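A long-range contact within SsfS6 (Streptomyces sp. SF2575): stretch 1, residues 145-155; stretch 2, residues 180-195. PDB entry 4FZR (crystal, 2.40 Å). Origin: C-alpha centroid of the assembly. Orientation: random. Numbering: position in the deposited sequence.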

# COMPACT_ATOMS: atom_id res chain seq x y z
N ILE A 145 -5.00 -18.08 -19.53
CA ILE A 145 -3.84 -17.69 -18.73
C ILE A 145 -3.96 -18.30 -17.33
O ILE A 145 -5.06 -18.59 -16.87
CB ILE A 145 -3.71 -16.15 -18.61
CG1 ILE A 145 -4.89 -15.57 -17.84
CG2 ILE A 145 -3.56 -15.52 -20.00
CD1 ILE A 145 -4.86 -14.06 -17.73
N PRO A 146 -2.81 -18.50 -16.66
CA PRO A 146 -2.81 -19.10 -15.31
C PRO A 146 -3.46 -18.18 -14.27
O PRO A 146 -3.53 -16.98 -14.49
CB PRO A 146 -1.32 -19.28 -15.01
CG PRO A 146 -0.62 -18.33 -15.93
CD PRO A 146 -1.45 -18.24 -17.15
N TRP A 147 -3.92 -18.75 -13.16
CA TRP A 147 -4.47 -17.93 -12.08
C TRP A 147 -4.02 -18.46 -10.72
O TRP A 147 -3.67 -19.63 -10.58
CB TRP A 147 -6.00 -17.86 -12.16
CG TRP A 147 -6.70 -19.16 -11.94
CD1 TRP A 147 -6.80 -20.20 -12.82
CD2 TRP A 147 -7.42 -19.55 -10.77
NE1 TRP A 147 -7.53 -21.22 -12.26
CE2 TRP A 147 -7.92 -20.85 -11.00
CE3 TRP A 147 -7.69 -18.93 -9.54
CZ2 TRP A 147 -8.68 -21.54 -10.05
CZ3 TRP A 147 -8.44 -19.62 -8.60
CH2 TRP A 147 -8.92 -20.91 -8.86
N ILE A 148 -4.03 -17.58 -9.73
CA ILE A 148 -3.60 -17.93 -8.39
C ILE A 148 -4.76 -17.77 -7.42
O ILE A 148 -5.53 -16.81 -7.50
CB ILE A 148 -2.41 -17.07 -7.94
CG1 ILE A 148 -1.17 -17.46 -8.75
CG2 ILE A 148 -2.14 -17.25 -6.46
CD1 ILE A 148 -0.33 -16.28 -9.15
N GLU A 149 -4.88 -18.72 -6.51
CA GLU A 149 -5.99 -18.76 -5.56
C GLU A 149 -5.46 -18.51 -4.16
O GLU A 149 -4.61 -19.26 -3.67
CB GLU A 149 -6.67 -20.13 -5.63
CG GLU A 149 -7.84 -20.32 -4.68
CD GLU A 149 -8.37 -21.75 -4.69
OE1 GLU A 149 -7.59 -22.67 -4.38
OE2 GLU A 149 -9.56 -21.95 -5.00
N GLN A 150 -5.95 -17.46 -3.50
CA GLN A 150 -5.61 -17.23 -2.10
C GLN A 150 -6.83 -17.42 -1.20
O GLN A 150 -7.90 -16.88 -1.46
CB GLN A 150 -5.04 -15.83 -1.88
CG GLN A 150 -4.52 -15.63 -0.46
CD GLN A 150 -4.19 -14.19 -0.12
OE1 GLN A 150 -3.54 -13.48 -0.89
NE2 GLN A 150 -4.63 -13.75 1.06
N SER A 151 -6.65 -18.22 -0.15
CA SER A 151 -7.65 -18.34 0.89
C SER A 151 -7.52 -17.17 1.85
O SER A 151 -6.42 -16.81 2.26
CB SER A 151 -7.47 -19.65 1.66
OG SER A 151 -8.17 -19.62 2.89
N ILE A 152 -8.65 -16.57 2.21
CA ILE A 152 -8.67 -15.45 3.13
C ILE A 152 -9.39 -15.86 4.41
O ILE A 152 -9.85 -15.01 5.18
CB ILE A 152 -9.35 -14.22 2.50
CG1 ILE A 152 -10.77 -14.56 2.05
CG2 ILE A 152 -8.54 -13.72 1.30
CD1 ILE A 152 -11.62 -13.36 1.74
N ARG A 153 -9.47 -17.17 4.64
CA ARG A 153 -10.23 -17.73 5.75
C ARG A 153 -9.42 -18.82 6.45
O ARG A 153 -8.57 -19.47 5.83
CB ARG A 153 -11.54 -18.34 5.24
CG ARG A 153 -12.42 -17.34 4.50
CD ARG A 153 -13.59 -18.00 3.79
NE ARG A 153 -14.40 -17.01 3.08
CZ ARG A 153 -14.10 -16.51 1.89
NH1 ARG A 153 -12.99 -16.90 1.26
NH2 ARG A 153 -14.89 -15.61 1.32
N LEU A 154 -9.68 -19.02 7.74
CA LEU A 154 -9.08 -20.13 8.46
C LEU A 154 -9.56 -21.43 7.84
O LEU A 154 -8.78 -22.36 7.65
CB LEU A 154 -9.47 -20.09 9.93
CG LEU A 154 -8.62 -19.25 10.89
CD1 LEU A 154 -9.15 -19.40 12.30
CD2 LEU A 154 -7.16 -19.66 10.83
N ALA A 155 -10.85 -21.48 7.54
CA ALA A 155 -11.45 -22.66 6.95
C ALA A 155 -12.43 -22.26 5.85
O ALA A 155 -13.33 -21.46 6.07
CB ALA A 155 -12.15 -23.49 8.01
N PHE A 180 -13.34 -25.35 -13.60
CA PHE A 180 -12.29 -24.37 -13.83
C PHE A 180 -10.95 -25.06 -13.91
O PHE A 180 -10.68 -26.00 -13.16
CB PHE A 180 -12.25 -23.34 -12.71
CG PHE A 180 -13.42 -22.40 -12.70
CD1 PHE A 180 -13.60 -21.49 -13.73
CD2 PHE A 180 -14.33 -22.41 -11.66
CE1 PHE A 180 -14.67 -20.62 -13.73
CE2 PHE A 180 -15.40 -21.54 -11.65
CZ PHE A 180 -15.57 -20.65 -12.69
N PRO A 181 -10.08 -24.59 -14.83
CA PRO A 181 -8.72 -25.13 -14.84
C PRO A 181 -8.05 -24.87 -13.49
O PRO A 181 -8.36 -23.87 -12.85
CB PRO A 181 -8.03 -24.35 -15.97
CG PRO A 181 -8.90 -23.16 -16.23
CD PRO A 181 -10.29 -23.57 -15.86
N ASP A 182 -7.17 -25.76 -13.07
CA ASP A 182 -6.56 -25.64 -11.75
C ASP A 182 -5.73 -24.37 -11.62
O ASP A 182 -5.16 -23.89 -12.60
CB ASP A 182 -5.71 -26.86 -11.44
CG ASP A 182 -6.55 -28.06 -11.06
OD1 ASP A 182 -7.73 -28.11 -11.47
OD2 ASP A 182 -6.03 -28.95 -10.36
N PRO A 183 -5.67 -23.82 -10.40
CA PRO A 183 -4.84 -22.65 -10.16
C PRO A 183 -3.35 -22.99 -10.22
O PRO A 183 -2.97 -24.10 -9.85
CB PRO A 183 -5.23 -22.22 -8.75
CG PRO A 183 -5.75 -23.46 -8.10
CD PRO A 183 -6.43 -24.22 -9.21
N LEU A 184 -2.54 -22.06 -10.69
CA LEU A 184 -1.09 -22.22 -10.66
C LEU A 184 -0.65 -22.53 -9.23
O LEU A 184 0.04 -23.51 -8.98
CB LEU A 184 -0.42 -20.93 -11.15
CG LEU A 184 1.07 -21.00 -11.50
CD1 LEU A 184 1.30 -21.84 -12.75
CD2 LEU A 184 1.62 -19.59 -11.68
N LEU A 185 -1.06 -21.66 -8.31
CA LEU A 185 -0.85 -21.87 -6.88
C LEU A 185 -2.19 -21.82 -6.17
O LEU A 185 -3.08 -21.07 -6.57
CB LEU A 185 0.04 -20.77 -6.31
CG LEU A 185 1.55 -20.97 -6.27
CD1 LEU A 185 2.18 -19.87 -5.43
CD2 LEU A 185 1.91 -22.33 -5.72
N SER A 186 -2.33 -22.60 -5.11
CA SER A 186 -3.49 -22.50 -4.24
C SER A 186 -2.99 -22.26 -2.82
O SER A 186 -2.42 -23.15 -2.20
CB SER A 186 -4.35 -23.75 -4.31
OG SER A 186 -5.44 -23.65 -3.40
N ILE A 187 -3.22 -21.05 -2.33
CA ILE A 187 -2.57 -20.60 -1.11
C ILE A 187 -3.47 -20.71 0.11
O ILE A 187 -4.67 -20.46 0.04
CB ILE A 187 -2.06 -19.16 -1.28
CG1 ILE A 187 -1.15 -19.09 -2.51
CG2 ILE A 187 -1.34 -18.69 -0.03
CD1 ILE A 187 -0.74 -17.71 -2.93
N ASP A 188 -2.87 -21.11 1.22
CA ASP A 188 -3.60 -21.37 2.45
C ASP A 188 -2.92 -20.67 3.62
O ASP A 188 -1.69 -20.61 3.69
CB ASP A 188 -3.66 -22.88 2.70
CG ASP A 188 -4.63 -23.25 3.80
OD1 ASP A 188 -4.23 -23.25 4.98
OD2 ASP A 188 -5.80 -23.55 3.47
N VAL A 189 -3.71 -20.14 4.55
CA VAL A 189 -3.18 -19.33 5.64
C VAL A 189 -3.44 -19.93 7.02
O VAL A 189 -3.04 -19.36 8.04
CB VAL A 189 -3.74 -17.88 5.58
CG1 VAL A 189 -3.18 -17.14 4.37
CG2 VAL A 189 -5.27 -17.90 5.55
N CYS A 190 -4.10 -21.08 7.07
CA CYS A 190 -4.40 -21.72 8.34
C CYS A 190 -3.12 -22.31 8.95
O CYS A 190 -2.34 -22.96 8.25
CB CYS A 190 -5.44 -22.83 8.15
SG CYS A 190 -5.97 -23.63 9.68
N PRO A 191 -2.89 -22.06 10.25
CA PRO A 191 -1.75 -22.70 10.91
C PRO A 191 -1.89 -24.23 10.87
O PRO A 191 -2.96 -24.74 11.20
CB PRO A 191 -1.83 -22.18 12.36
CG PRO A 191 -2.70 -20.94 12.28
CD PRO A 191 -3.65 -21.18 11.15
N PRO A 192 -0.82 -24.94 10.46
CA PRO A 192 -0.82 -26.41 10.32
C PRO A 192 -1.42 -27.17 11.50
O PRO A 192 -2.27 -28.04 11.30
CB PRO A 192 0.67 -26.74 10.17
CG PRO A 192 1.23 -25.54 9.49
CD PRO A 192 0.45 -24.36 10.02
N SER A 193 -1.00 -26.83 12.71
CA SER A 193 -1.44 -27.55 13.90
C SER A 193 -2.92 -27.33 14.20
O SER A 193 -3.41 -27.71 15.26
CB SER A 193 -0.62 -27.11 15.11
OG SER A 193 -1.10 -25.88 15.63
N MSE A 194 -3.64 -26.72 13.26
CA MSE A 194 -4.98 -26.23 13.54
C MSE A 194 -5.97 -26.74 12.50
O MSE A 194 -7.08 -26.22 12.38
CB MSE A 194 -4.95 -24.71 13.52
CG MSE A 194 -6.01 -24.02 14.35
SE MSE A 194 -5.89 -22.08 14.16
CE MSE A 194 -7.66 -21.61 14.82
N GLU A 195 -5.57 -27.76 11.75
CA GLU A 195 -6.42 -28.30 10.69
C GLU A 195 -6.49 -29.82 10.74
O GLU A 195 -7.43 -30.43 10.24
CB GLU A 195 -5.91 -27.85 9.33
CG GLU A 195 -4.56 -28.43 8.98
CD GLU A 195 -3.89 -27.69 7.84
OE1 GLU A 195 -4.58 -26.93 7.14
OE2 GLU A 195 -2.66 -27.86 7.66
O HOH W 1 -3.80 -22.04 -13.54
O HOH W 2 -8.76 -22.19 3.37

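Two short strands, 147-150 and the one ending at Asp188, run side by side in the same direction, their axes 13° apart and 4.7 Å at closest approach. In a parallel pair, one residue bonds through both its N and its O to the neighbouring strand, and Glu149 does so here. Glu149 N donates to Leu185 O at 3.0 Å, and Glu149 O accepts from Ile187 N at 2.6 Å; both bonds are nearly straight. The ladder continues beyond the first strand, where Ser151 N donates to Ile187 O at 3.0 Å, so that Ile187 also has both backbone polar atoms engaged. At the other end Trp147 O accepts from Leu184 N at 2.7 Å, with a more bent angle of 142°.

The Trp147 side chain secures this entrance in two ways. Trp147 NE1, at the ring edge, donates close to the ring plane to Pro181 O at 2.8 Å, giving the indole's one polar hydrogen a partner. Over one face of the Trp147 ring lies Pro183, whose CB sits 3.7 Å from the centroid of the six-membered ring, almost on its normal: a CH-pi contact that sets a proline, which has no backbone NH to satisfy, against an aromatic surface. A water bridges the backbones nearby, donating to Asp182 O at 2.5 Å and accepting weakly from Trp147 N at 3.3 Å.

Alternation along the strands sorts the side chains. Glu149 and Ser186 share one face, where Ser186 OG donates to Glu149 OE1 at 2.6 Å; Glu149 OE2 is satisfied elsewhere in the structure, so the buried carboxylate has partners for both oxygens. On the other face, Ile148, Gln150, Leu185 and Ile187 lie together. Ile148 CG2 reaches Ile187 CD1 at 3.8 Å and Leu185 CB at 4.1 Å, one methyl meeting two neighbours, while Gln150 NE2 finds its acceptor elsewhere.

Past the strands, side chains take over part of the polar work. Ser151 OG accepts from Arg153 N at 3.3 Å and lies 2.7 Å from a water that donates to Asp188 OD2 at 3.3 Å, linking the two stretches. The other carboxylate oxygen, Asp188 OD1, accepts from Cys190 N at 3.0 Å, tying down the turn that follows its strand. Leu154 closes the contact with apolar packing: its CD2 lies 3.8 Å from Pro191 CD, and its CD1 lies 3.7 Å from CE of Met194, a selenomethionine. The rule to read here is local: the backbone bonds accompany a parallel register, the Glu149 carboxylate and the Trp147 NE1 each have partners, and apolar side chains meet at Ile148 and Leu154.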